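Local coordinates for protein putative metalloprotease II (PDB 4ON1) that probably acts as an extracellular zinc-dependent metalloendopeptidase of the fragilysin type, made with an N-terminal prodomain-like region, at residues R114-Y122 / G214-S222; D280-T291 / R313-T324. All coordinates share one frame; numbering follows the deposited sequence.

Contact 1 of 2, residues R114-Y122 / G214-S222; sequences RMAEIANYY and GSLEHDITS
Arg114 and Glu217 come at each other from opposite directions, and their flat ends meet nearly coplanar, with 26° between guanidinium and carboxylate. The grip is side-on: Arg114 NE gives its N-H to Glu217 OE2 at 3.0 Å, on that oxygen's syn lone pair, while Arg114 NH2 reaches Glu217 OE1 at 3.0 Å along an almost straight bond. The third nitrogen, Arg114 NH1, holds Glu117 OE2 from the same helix, so the guanidinium is fixed in rotation between two carboxylates, and Ile118 CD1 lies against one of its faces.

Beside this pair, Leu216 at the N-cap position points its two methyls different ways. Leu216 CD2 meets Ile118 CD1 tip to tip at 4.1 Å, whereas Leu216 CD1 sits over a face of the Tyr121 ring, 3.8 Å from the centroid, in a CH-pi contact. Tyr121 has CG anti to the backbone N (chi1 166°), which sets the ring against that methyl.

Next to it, Tyr122 OH hydrogen-bonds His218 NE2 at 2.8 Å, the rings rim to rim; His218 ND1 is hydrogen-bonded to Tyr109 OH, so both imidazole nitrogens are engaged. A water bridges Tyr121 OH and Asp219 OD2; Tyr121 OH also bonds Asp289, and Ser326 OG bonds both Tyr122 OH and Asp219 OD1. With segment axes inclined at 72°, the salt-bridge network and Leu216 cluster join helix 112-126, in the N-terminal domain of fragilysin, to the start of helix 217-230.

Contact 2 of 2, residues D280-T291 / R313-T324; sequences DKKPYILLRDGT and RGNFEVAAISTT
Thr323 OG1 lies against two successive carbonyls of the turn after strand 284-288, Gly290 O at 2.8 Å and Asp289 O at 2.9 Å. Thr323 CG2 takes the position between the backbone N and the carbonyl carbon, leaving OG1 anti to N (chi1 -170°) and turned into that turn. Beside it, a water links Asp289 OD2 to Thr324 OG1; Thr324 OG1 also bonds Ser215 OG, and Asp289 OD1 bonds Tyr121 OH. Thr324 CG2 packs across the Leu287 side chain at about a right angle.

Between the ends the two strands run parallel, joined by alternating backbone bonds from Tyr284 N to Val318 O down to Thr324 N to Arg288 O; the one from Arg288 N to Ser322 O is weak at 3.3 Å. Ile285 CG1 meets Ala320 CB on one face, and Leu286 CB meets Ile321 CG2 on the other.

At the far end Phe316 turns its edge to the face of Tyr284, with planes at 65° and Phe316 CD1 3.5 Å from Tyr284 CE1. Asp280 CA lies over the centre of the Phe316 ring, and Asp280 OD2 accepts from Asn315 N at 2.8 Å through its anti lone pair.

Strand 201-209 pairs in parallel with the other side of strand 284-288. Helix 259-271 packs on the face of Tyr284 and Leu286, while helix 331-340, which carries zinc ligands, lies against Ile285 and Ser322.

Overall arrangement
The two contacts follow one another along the chain, with centres about 21 Å apart, yet they touch directly. Tyr121 OH of contact 1 probably hydrogen-bonds Asp289 OD1 of contact 2 at 2.8 Å, and Ser215 OG does the same with Thr324 OG1 at 2.9 Å, so the loop before helix 217-230 is tied to the end of the strand pair. Contact 1 stands away from the metal. Contact 2 comes closer: the side chain of Ala320 is about 10 Å from the zinc ion, and that of Ser322 about 8 Å from that of His334, which binds the metal with Asp176, His338 and His344.

Contact 1 of 2, residues R114-Y122 / G214-S222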
loop_
_atom_site.group_PDB
_atom_site.type_symbol
_atom_site.label_atom_id
_atom_site.label_comp_id
_atom_site.label_asym_id
_atom_site.label_seq_id
_atom_site.Cartn_x
_atom_site.Cartn_y
_atom_site.Cartn_z
ATOM N N ARG A 114 -17.461 6.689 -10.723
ATOM C CA ARG A 114 -16.100 6.254 -10.420
ATOM C C ARG A 114 -16.097 4.751 -10.165
ATOM O O ARG A 114 -15.213 4.042 -10.644
ATOM C CB ARG A 114 -15.520 7.006 -9.218
ATOM C CG ARG A 114 -14.011 6.759 -8.991
ATOM C CD ARG A 114 -13.169 7.119 -10.217
ATOM N NE ARG A 114 -11.751 6.780 -10.053
ATOM C CZ ARG A 114 -10.961 6.388 -11.052
ATOM N NH1 ARG A 114 -11.450 6.293 -12.277
ATOM N NH2 ARG A 114 -9.688 6.095 -10.831
ATOM N N MET A 115 -17.089 4.258 -9.426
ATOM C CA MET A 115 -17.175 2.817 -9.183
ATOM C C MET A 115 -17.220 2.032 -10.496
ATOM O O MET A 115 -16.561 1.001 -10.636
ATOM C CB MET A 115 -18.399 2.467 -8.331
ATOM C CG MET A 115 -18.552 0.970 -8.052
ATOM S SD MET A 115 -17.635 0.363 -6.612
ATOM C CE MET A 115 -16.040 -0.033 -7.326
ATOM N N ALA A 116 -17.976 2.546 -11.462
ATOM C CA ALA A 116 -18.095 1.888 -12.759
ATOM C C ALA A 116 -16.751 1.888 -13.478
ATOM O O ALA A 116 -16.364 0.890 -14.090
ATOM C CB ALA A 116 -19.170 2.574 -13.622
ATOM N N GLU A 117 -16.036 3.005 -13.395
ATOM C CA GLU A 117 -14.710 3.094 -14.000
ATOM C C GLU A 117 -13.743 2.106 -13.350
ATOM O O GLU A 117 -12.948 1.459 -14.034
ATOM C CB GLU A 117 -14.172 4.521 -13.903
ATOM C CG GLU A 117 -14.933 5.515 -14.778
ATOM C CD GLU A 117 -14.626 6.962 -14.439
ATOM O OE1 GLU A 117 -15.313 7.848 -14.991
ATOM O OE2 GLU A 117 -13.705 7.217 -13.632
ATOM N N ILE A 118 -13.817 1.986 -12.029
ATOM C CA ILE A 118 -12.952 1.054 -11.317
ATOM C C ILE A 118 -13.258 -0.388 -11.729
ATOM O O ILE A 118 -12.350 -1.179 -11.989
ATOM C CB ILE A 118 -13.106 1.186 -9.796
ATOM C CG1 ILE A 118 -12.652 2.573 -9.324
ATOM C CG2 ILE A 118 -12.270 0.118 -9.093
ATOM C CD1 ILE A 118 -11.176 2.869 -9.611
ATOM N N ALA A 119 -14.541 -0.723 -11.814
ATOM C CA ALA A 119 -14.934 -2.068 -12.213
ATOM C C ALA A 119 -14.460 -2.402 -13.629
ATOM O O ALA A 119 -14.026 -3.524 -13.893
ATOM C CB ALA A 119 -16.437 -2.225 -12.116
ATOM N N ASN A 120 -14.530 -1.424 -14.529
ATOM C CA ASN A 120 -14.057 -1.613 -15.899
ATOM C C ASN A 120 -12.560 -1.898 -15.932
ATOM O O ASN A 120 -12.090 -2.723 -16.718
ATOM C CB ASN A 120 -14.354 -0.386 -16.769
ATOM C CG ASN A 120 -15.842 -0.132 -16.955
ATOM O OD1 ASN A 120 -16.662 -1.047 -16.877
ATOM N ND2 ASN A 120 -16.191 1.126 -17.222
ATOM N N TYR A 121 -11.810 -1.194 -15.088
ATOM C CA TYR A 121 -10.383 -1.439 -14.980
ATOM C C TYR A 121 -10.129 -2.917 -14.680
ATOM O O TYR A 121 -9.348 -3.572 -15.369
ATOM C CB TYR A 121 -9.747 -0.550 -13.901
ATOM C CG TYR A 121 -8.344 -0.992 -13.521
ATOM C CD1 TYR A 121 -7.231 -0.461 -14.164
ATOM C CD2 TYR A 121 -8.133 -1.958 -12.539
ATOM C CE1 TYR A 121 -5.951 -0.868 -13.834
ATOM C CE2 TYR A 121 -6.858 -2.372 -12.206
ATOM C CZ TYR A 121 -5.773 -1.824 -12.855
ATOM O OH TYR A 121 -4.507 -2.235 -12.516
ATOM N N TYR A 122 -10.787 -3.436 -13.651
ATOM C CA TYR A 122 -10.547 -4.813 -13.231
ATOM C C TYR A 122 -11.074 -5.829 -14.239
ATOM O O TYR A 122 -10.515 -6.915 -14.384
ATOM C CB TYR A 122 -11.169 -5.068 -11.863
ATOM C CG TYR A 122 -10.330 -4.511 -10.743
ATOM C CD1 TYR A 122 -10.743 -3.400 -10.028
ATOM C CD2 TYR A 122 -9.106 -5.076 -10.430
ATOM C CE1 TYR A 122 -9.967 -2.876 -9.008
ATOM C CE2 TYR A 122 -8.321 -4.563 -9.411
ATOM C CZ TYR A 122 -8.758 -3.460 -8.705
ATOM O OH TYR A 122 -7.982 -2.944 -7.693
ATOM N N GLY A 214 -2.164 6.225 -14.003
ATOM C CA GLY A 214 -3.252 5.286 -13.771
ATOM C C GLY A 214 -3.362 4.653 -12.385
ATOM O O GLY A 214 -4.193 3.766 -12.184
ATOM N N SER A 215 -2.540 5.089 -11.430
ATOM C CA SER A 215 -2.644 4.577 -10.058
ATOM C C SER A 215 -4.046 4.817 -9.507
ATOM O O SER A 215 -4.527 5.951 -9.516
ATOM C CB SER A 215 -1.611 5.238 -9.147
ATOM O OG SER A 215 -0.330 4.670 -9.343
ATOM N N LEU A 216 -4.698 3.756 -9.032
ATOM C CA LEU A 216 -6.046 3.876 -8.491
ATOM C C LEU A 216 -6.007 4.303 -7.026
ATOM O O LEU A 216 -5.150 3.854 -6.272
ATOM C CB LEU A 216 -6.797 2.552 -8.636
ATOM C CG LEU A 216 -6.835 1.944 -10.039
ATOM C CD1 LEU A 216 -7.659 0.646 -10.047
ATOM C CD2 LEU A 216 -7.370 2.949 -11.064
ATOM N N GLU A 217 -6.951 5.158 -6.630
ATOM C CA GLU A 217 -6.975 5.712 -5.276
ATOM C C GLU A 217 -6.863 4.646 -4.183
ATOM O O GLU A 217 -6.011 4.752 -3.298
ATOM C CB GLU A 217 -8.260 6.531 -5.073
ATOM C CG GLU A 217 -8.460 7.647 -6.090
ATOM C CD GLU A 217 -9.258 7.198 -7.297
ATOM O OE1 GLU A 217 -8.736 6.352 -8.050
ATOM O OE2 GLU A 217 -10.404 7.668 -7.491
ATOM N N HIS A 218 -7.699 3.612 -4.254
ATOM C CA HIS A 218 -7.700 2.571 -3.229
ATOM C C HIS A 218 -6.446 1.697 -3.284
ATOM O O HIS A 218 -6.042 1.128 -2.275
ATOM C CB HIS A 218 -8.938 1.685 -3.363
ATOM C CG HIS A 218 -8.899 0.790 -4.556
ATOM N ND1 HIS A 218 -9.249 1.218 -5.818
ATOM C CD2 HIS A 218 -8.515 -0.502 -4.687
ATOM C CE1 HIS A 218 -9.103 0.223 -6.672
ATOM N NE2 HIS A 218 -8.655 -0.834 -6.013
ATOM N N ASP A 219 -5.848 1.556 -4.465
ATOM C CA ASP A 219 -4.589 0.818 -4.572
ATOM C C ASP A 219 -3.468 1.513 -3.797
ATOM O O ASP A 219 -2.681 0.864 -3.113
ATOM C CB ASP A 219 -4.165 0.653 -6.036
ATOM C CG ASP A 219 -4.882 -0.493 -6.727
ATOM O OD1 ASP A 219 -5.274 -1.460 -6.035
ATOM O OD2 ASP A 219 -5.036 -0.436 -7.966
ATOM N N ILE A 220 -3.403 2.836 -3.909
ATOM C CA ILE A 220 -2.366 3.595 -3.217
ATOM C C ILE A 220 -2.452 3.379 -1.711
ATOM O O ILE A 220 -1.443 3.121 -1.050
ATOM C CB ILE A 220 -2.467 5.095 -3.547
ATOM C CG1 ILE A 220 -2.244 5.303 -5.049
ATOM C CG2 ILE A 220 -1.441 5.895 -2.756
ATOM C CD1 ILE A 220 -2.496 6.726 -5.523
ATOM N N THR A 221 -3.659 3.482 -1.162
ATOM C CA THR A 221 -3.809 3.331 0.281
ATOM C C THR A 221 -3.727 1.858 0.694
ATOM O O THR A 221 -3.354 1.558 1.821
ATOM C CB THR A 221 -5.107 3.972 0.784
ATOM O OG1 THR A 221 -6.213 3.516 -0.003
ATOM C CG2 THR A 221 -4.997 5.511 0.666
ATOM N N SER A 222 -4.045 0.938 -0.216
ATOM C CA SER A 222 -3.774 -0.479 0.056
ATOM C C SER A 222 -2.267 -0.739 0.136
ATOM O O SER A 222 -1.815 -1.496 0.995
ATOM C CB SER A 222 -4.393 -1.390 -1.010
ATOM O OG SER A 222 -5.807 -1.348 -0.963
HETATM O O HOH W 1 -4.740 -2.626 -9.385
#

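Contact 2 of 2, residues D280-T291 / R313-T324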
loop_
_atom_site.group_PDB
_atom_site.type_symbol
_atom_site.label_atom_id
_atom_site.label_comp_id
_atom_site.label_asym_id
_atom_site.label_seq_id
_atom_site.Cartn_x
_atom_site.Cartn_y
_atom_site.Cartn_z
ATOM N N ASP A 280 12.715 19.082 0.573
ATOM C CA ASP A 280 13.680 18.218 -0.107
ATOM C C ASP A 280 14.291 17.122 0.781
ATOM O O ASP A 280 15.060 16.287 0.302
ATOM C CB ASP A 280 14.792 19.090 -0.690
ATOM C CG ASP A 280 15.541 19.863 0.380
ATOM O OD1 ASP A 280 14.918 20.741 1.018
ATOM O OD2 ASP A 280 16.751 19.605 0.580
ATOM N N LYS A 281 13.926 17.105 2.059
ATOM C CA LYS A 281 14.526 16.173 3.010
ATOM C C LYS A 281 13.562 15.073 3.430
ATOM O O LYS A 281 13.681 14.519 4.519
ATOM C CB LYS A 281 15.013 16.938 4.241
ATOM C CG LYS A 281 16.115 17.943 3.939
ATOM C CD LYS A 281 16.523 18.668 5.219
ATOM C CE LYS A 281 17.878 19.332 5.089
ATOM N NZ LYS A 281 18.275 19.986 6.373
ATOM N N LYS A 282 12.625 14.750 2.542
ATOM C CA LYS A 282 11.665 13.674 2.767
ATOM C C LYS A 282 11.826 12.632 1.671
ATOM O O LYS A 282 12.303 12.956 0.586
ATOM C CB LYS A 282 10.224 14.207 2.768
ATOM C CG LYS A 282 9.950 15.327 3.749
ATOM C CD LYS A 282 8.524 15.844 3.553
ATOM C CE LYS A 282 8.288 17.142 4.320
ATOM N NZ LYS A 282 6.921 17.659 4.059
ATOM N N PRO A 283 11.431 11.382 1.951
ATOM C CA PRO A 283 11.404 10.343 0.915
ATOM C C PRO A 283 10.281 10.609 -0.062
ATOM O O PRO A 283 9.165 10.870 0.382
ATOM C CB PRO A 283 11.140 9.046 1.698
ATOM C CG PRO A 283 11.372 9.396 3.151
ATOM C CD PRO A 283 11.049 10.856 3.272
ATOM N N TYR A 284 10.571 10.549 -1.358
ATOM C CA TYR A 284 9.553 10.731 -2.388
ATOM C C TYR A 284 9.414 9.478 -3.230
ATOM O O TYR A 284 10.409 8.954 -3.712
ATOM C CB TYR A 284 9.901 11.913 -3.291
ATOM C CG TYR A 284 9.659 13.269 -2.677
ATOM C CD1 TYR A 284 10.529 13.790 -1.740
ATOM C CD2 TYR A 284 8.579 14.043 -3.073
ATOM C CE1 TYR A 284 10.314 15.039 -1.183
ATOM C CE2 TYR A 284 8.353 15.290 -2.525
ATOM C CZ TYR A 284 9.223 15.782 -1.585
ATOM O OH TYR A 284 9.005 17.017 -1.043
ATOM N N ILE A 285 8.187 8.996 -3.412
ATOM C CA ILE A 285 7.986 7.829 -4.256
ATOM C C ILE A 285 6.990 8.116 -5.373
ATOM O O ILE A 285 5.876 8.580 -5.120
ATOM C CB ILE A 285 7.516 6.612 -3.434
ATOM C CG1 ILE A 285 8.560 6.253 -2.376
ATOM C CG2 ILE A 285 7.330 5.397 -4.335
ATOM C CD1 ILE A 285 8.133 6.611 -0.981
ATOM N N LEU A 286 7.410 7.857 -6.612
ATOM C CA LEU A 286 6.543 8.031 -7.778
ATOM C C LEU A 286 5.674 6.797 -7.992
ATOM O O LEU A 286 6.183 5.669 -8.024
ATOM C CB LEU A 286 7.379 8.295 -9.037
ATOM C CG LEU A 286 6.592 8.538 -10.328
ATOM C CD1 LEU A 286 5.851 9.869 -10.260
ATOM C CD2 LEU A 286 7.521 8.506 -11.540
ATOM N N LEU A 287 4.373 7.013 -8.170
ATOM C CA LEU A 287 3.428 5.909 -8.283
ATOM C C LEU A 287 2.728 5.839 -9.641
ATOM O O LEU A 287 2.193 6.833 -10.136
ATOM C CB LEU A 287 2.368 6.011 -7.176
ATOM C CG LEU A 287 2.881 6.064 -5.730
ATOM C CD1 LEU A 287 1.707 6.150 -4.749
ATOM C CD2 LEU A 287 3.716 4.841 -5.436
ATOM N N ARG A 288 2.723 4.647 -10.230
ATOM C CA ARG A 288 1.965 4.388 -11.452
ATOM C C ARG A 288 1.288 3.041 -11.326
ATOM O O ARG A 288 1.684 2.225 -10.491
ATOM C CB ARG A 288 2.867 4.405 -12.683
ATOM C CG ARG A 288 3.968 3.353 -12.611
ATOM C CD ARG A 288 4.542 3.019 -13.975
ATOM N NE ARG A 288 4.927 4.210 -14.728
ATOM C CZ ARG A 288 5.571 4.177 -15.890
ATOM N NH1 ARG A 288 5.924 3.013 -16.417
ATOM N NH2 ARG A 288 5.872 5.307 -16.515
ATOM N N ASP A 289 0.261 2.800 -12.131
ATOM C CA ASP A 289 -0.382 1.498 -12.077
ATOM C C ASP A 289 0.491 0.433 -12.737
ATOM O O ASP A 289 0.500 -0.719 -12.311
ATOM C CB ASP A 289 -1.748 1.525 -12.745
ATOM C CG ASP A 289 -2.462 0.205 -12.619
ATOM O OD1 ASP A 289 -2.610 -0.492 -13.639
ATOM O OD2 ASP A 289 -2.846 -0.149 -11.489
ATOM N N GLY A 290 1.221 0.833 -13.774
ATOM C CA GLY A 290 2.017 -0.086 -14.562
ATOM C C GLY A 290 3.383 -0.406 -13.987
ATOM O O GLY A 290 3.603 -0.337 -12.779
ATOM N N THR A 291 4.308 -0.766 -14.870
ATOM C CA THR A 291 5.640 -1.190 -14.467
ATOM C C THR A 291 6.706 -0.507 -15.306
ATOM O O THR A 291 6.399 0.327 -16.155
ATOM C CB THR A 291 5.815 -2.705 -14.619
ATOM O OG1 THR A 291 5.508 -3.075 -15.968
ATOM C CG2 THR A 291 4.906 -3.453 -13.652
ATOM N N ARG A 313 19.028 13.184 4.485
ATOM C CA ARG A 313 19.569 13.644 3.213
ATOM C C ARG A 313 18.640 14.664 2.559
ATOM O O ARG A 313 17.427 14.614 2.752
ATOM C CB ARG A 313 19.800 12.451 2.300
ATOM C CG ARG A 313 20.873 11.522 2.839
ATOM C CD ARG A 313 20.911 10.220 2.083
ATOM N NE ARG A 313 21.142 10.454 0.665
ATOM C CZ ARG A 313 22.337 10.465 0.095
ATOM N NH1 ARG A 313 23.424 10.272 0.828
ATOM N NH2 ARG A 313 22.441 10.684 -1.210
ATOM N N GLY A 314 19.211 15.583 1.784
ATOM C CA GLY A 314 18.433 16.636 1.148
ATOM C C GLY A 314 18.398 16.535 -0.367
ATOM O O GLY A 314 18.772 15.505 -0.931
ATOM N N ASN A 315 17.919 17.598 -1.013
ATOM C CA ASN A 315 17.876 17.694 -2.473
ATOM C C ASN A 315 17.185 16.507 -3.142
ATOM O O ASN A 315 17.606 16.057 -4.207
ATOM C CB ASN A 315 19.297 17.854 -3.043
ATOM C CG ASN A 315 19.293 18.276 -4.509
ATOM O OD1 ASN A 315 20.000 17.701 -5.341
ATOM N ND2 ASN A 315 18.467 19.266 -4.831
ATOM N N PHE A 316 16.131 16.001 -2.506
ATOM C CA PHE A 316 15.316 14.934 -3.084
ATOM C C PHE A 316 16.144 13.696 -3.454
ATOM O O PHE A 316 15.808 12.969 -4.387
ATOM C CB PHE A 316 14.563 15.456 -4.315
ATOM C CG PHE A 316 13.718 16.670 -4.031
ATOM C CD1 PHE A 316 12.462 16.535 -3.460
ATOM C CD2 PHE A 316 14.192 17.946 -4.308
ATOM C CE1 PHE A 316 11.681 17.651 -3.181
ATOM C CE2 PHE A 316 13.419 19.072 -4.024
ATOM C CZ PHE A 316 12.160 18.921 -3.463
ATOM N N GLU A 317 17.217 13.455 -2.711
ATOM C CA GLU A 317 18.095 12.317 -2.988
ATOM C C GLU A 317 17.489 11.001 -2.538
ATOM O O GLU A 317 17.897 9.939 -3.006
ATOM C CB GLU A 317 19.455 12.512 -2.318
ATOM C CG GLU A 317 20.338 13.523 -3.030
ATOM C CD GLU A 317 21.509 13.966 -2.182
ATOM O OE1 GLU A 317 21.810 13.290 -1.174
ATOM O OE2 GLU A 317 22.122 14.998 -2.521
ATOM N N VAL A 318 16.537 11.067 -1.609
ATOM C CA VAL A 318 15.852 9.862 -1.150
ATOM C C VAL A 318 14.552 9.694 -1.917
ATOM O O VAL A 318 13.583 10.403 -1.680
ATOM C CB VAL A 318 15.551 9.893 0.369
ATOM C CG1 VAL A 318 14.793 8.635 0.787
ATOM C CG2 VAL A 318 16.836 10.029 1.165
ATOM N N ALA A 319 14.544 8.763 -2.860
ATOM C CA ALA A 319 13.395 8.602 -3.726
ATOM C C ALA A 319 13.284 7.188 -4.242
ATOM O O ALA A 319 14.244 6.412 -4.200
ATOM C CB ALA A 319 13.460 9.588 -4.904
ATOM N N ALA A 320 12.100 6.863 -4.732
ATOM C CA ALA A 320 11.868 5.579 -5.354
ATOM C C ALA A 320 10.759 5.719 -6.375
ATOM O O ALA A 320 10.087 6.741 -6.442
ATOM C CB ALA A 320 11.506 4.527 -4.315
ATOM N N ILE A 321 10.585 4.687 -7.182
ATOM C CA ILE A 321 9.416 4.576 -8.026
ATOM C C ILE A 321 8.759 3.239 -7.691
ATOM O O ILE A 321 9.445 2.281 -7.323
ATOM C CB ILE A 321 9.785 4.668 -9.508
ATOM C CG1 ILE A 321 10.644 3.476 -9.919
ATOM C CG2 ILE A 321 10.591 5.944 -9.777
ATOM C CD1 ILE A 321 11.190 3.592 -11.338
ATOM N N SER A 322 7.439 3.174 -7.798
ATOM C CA SER A 322 6.732 1.957 -7.422
ATOM C C SER A 322 5.434 1.790 -8.177
ATOM O O SER A 322 4.698 2.754 -8.376
ATOM C CB SER A 322 6.444 1.955 -5.917
ATOM O OG SER A 322 5.772 0.757 -5.555
ATOM N N THR A 323 5.147 0.556 -8.575
ATOM C CA THR A 323 3.825 0.220 -9.083
ATOM C C THR A 323 2.823 0.261 -7.929
ATOM O O THR A 323 3.209 0.151 -6.760
ATOM C CB THR A 323 3.805 -1.170 -9.737
ATOM O OG1 THR A 323 2.562 -1.370 -10.433
ATOM C CG2 THR A 323 4.006 -2.254 -8.685
ATOM N N THR A 324 1.547 0.452 -8.239
ATOM C CA THR A 324 0.511 0.351 -7.209
ATOM C C THR A 324 -0.442 -0.795 -7.513
ATOM O O THR A 324 -1.422 -0.998 -6.795
ATOM C CB THR A 324 -0.312 1.639 -7.076
ATOM O OG1 THR A 324 -0.847 1.996 -8.359
ATOM C CG2 THR A 324 0.558 2.760 -6.558
HETATM O O HOH W 2 14.798 13.267 -0.237
HETATM O O HOH W 3 -3.252 1.109 -9.277
#